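Local coordinates for superoxide dismutase [Mn/Fe] (Aeropyrum pernix, PDB 3AK2) that catalyses the dismutation of superoxide to oxygen and hydrogen peroxide, working with either manganese or iron as its active-site metal, at the interface of chains A and B. Residues are numbered along the deposited sequence; one frame, centred on the assembly and turned at random. Chains: chain A/B, Superoxide dismutase [Mn/Fe].

The interface of chains A and B. Residues chain A 117, 121, 144-146; chain B 50, 62, 66.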
# COMPACT_ATOMS: atom_id res chain seq x y z
N LEU A 117 -24.21 6.09 2.51
CA LEU A 117 -22.90 5.73 3.04
C LEU A 117 -22.12 4.86 2.05
O LEU A 117 -20.94 5.11 1.81
CB LEU A 117 -23.03 5.02 4.39
CG LEU A 117 -21.72 4.60 5.08
CD1 LEU A 117 -20.80 5.79 5.30
CD2 LEU A 117 -22.00 3.90 6.39
N ALA A 121 -18.65 5.77 0.22
CA ALA A 121 -17.50 4.86 0.24
C ALA A 121 -16.99 4.57 -1.17
O ALA A 121 -15.79 4.64 -1.42
CB ALA A 121 -17.86 3.57 0.96
N ILE A 144 -19.43 -1.90 6.02
CA ILE A 144 -19.02 -1.30 4.75
C ILE A 144 -17.54 -0.93 4.83
O ILE A 144 -17.08 -0.43 5.86
CB ILE A 144 -19.88 -0.06 4.37
CG1 ILE A 144 -21.34 -0.46 4.18
CG2 ILE A 144 -19.34 0.63 3.10
CD1 ILE A 144 -22.31 0.71 4.04
N LEU A 145 -16.81 -1.21 3.76
CA LEU A 145 -15.42 -0.76 3.65
C LEU A 145 -15.03 -0.49 2.20
O LEU A 145 -15.79 -0.80 1.27
CB LEU A 145 -14.45 -1.76 4.30
CG LEU A 145 -14.14 -3.08 3.59
CD1 LEU A 145 -12.82 -3.66 4.09
CD2 LEU A 145 -15.26 -4.10 3.72
N GLN A 146 -13.86 0.11 2.02
CA GLN A 146 -13.25 0.27 0.70
C GLN A 146 -12.12 -0.74 0.52
O GLN A 146 -11.46 -1.14 1.50
CB GLN A 146 -12.62 1.65 0.55
CG GLN A 146 -13.59 2.80 0.60
CD GLN A 146 -12.88 4.13 0.58
OE1 GLN A 146 -11.71 4.24 0.97
NE2 GLN A 146 -13.57 5.17 0.12
N ILE B 50 -18.74 5.91 12.69
CA ILE B 50 -19.69 5.59 11.63
C ILE B 50 -21.12 5.72 12.16
O ILE B 50 -21.99 6.26 11.47
CB ILE B 50 -19.41 4.20 11.00
CG1 ILE B 50 -18.04 4.22 10.30
CG2 ILE B 50 -20.49 3.83 9.98
CD1 ILE B 50 -17.50 2.84 9.91
N VAL B 62 -15.30 9.46 5.28
CA VAL B 62 -15.69 8.06 5.15
C VAL B 62 -14.48 7.18 4.81
O VAL B 62 -14.28 6.13 5.41
CB VAL B 62 -16.85 7.90 4.14
CG1 VAL B 62 -17.12 6.44 3.84
CG2 VAL B 62 -18.11 8.57 4.66
N MET B 66 -13.01 4.36 7.39
CA MET B 66 -12.99 2.98 6.90
C MET B 66 -11.58 2.40 6.83
O MET B 66 -11.39 1.22 7.10
CB MET B 66 -13.76 2.83 5.59
CG MET B 66 -15.24 2.92 5.83
SD MET B 66 -16.21 2.96 4.33
CE MET B 66 -17.83 3.16 5.06
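A:Leu117 and A:Ala121 of helix 111-123 run roughly parallel to A:Ile144 to A:Gln146 of strand 141-148, and the first turn of helix 62-82 of chain B, with B:Val62 and B:Met66, passes steeply across them, close to a right angle to the strand; B:Ile50 comes from helix 25-54. The contacts described here are mostly apolar and belong to a two-fold symmetric interface, so they recur with the chains exchanged; the pairing may be part of the biological assembly. B:Met66 is the wedge, with 96 Å² of its surface hidden by chain A. Beyond CG its chain runs fully extended (chi2 173°, chi3 -177°), which carries the thioether between helix and strand. The side chains of B:Met66 and A:Ile144 cross at a slant, which sets the terminal methyl CE 3.5 Å from CG2 of A:Ile144. With chi1 at -62° the ethyl arm CG1 of A:Ile144 lies beside the backbone N, and the methyl CG2, anti to that N, is the branch turned to B:Met66. On the helix side, SD of B:Met66 rests 3.8 Å from CB of A:Ala121; on the strand side it lies over the backbone, 3.9 Å from CA of A:Leu145. A:Leu117 points at B:Met66 tip to tip, its CD1 4.0 Å from CE. An alanine in place of B:Met66 would probably leave A:Ile144 CG2, A:Ala121 CB and A:Leu117 CD1 without the thioether they pack against, and open a gap between helix and strand. The methyls of A:Leu117 also face different partners: CD1 meets CG2 of B:Val62, and CD2 meets CG2 of B:Ile50, whose side chain crosses it nearly at a right angle. B:Val62 also sets CG1 against CA of A:Ala121. Behind this surface, the side-chain amide NE2 of A:Gln146 ties strand to helix, donating to a lone pair of A:Ala121 O, in the carbonyl plane, at 2.8 Å.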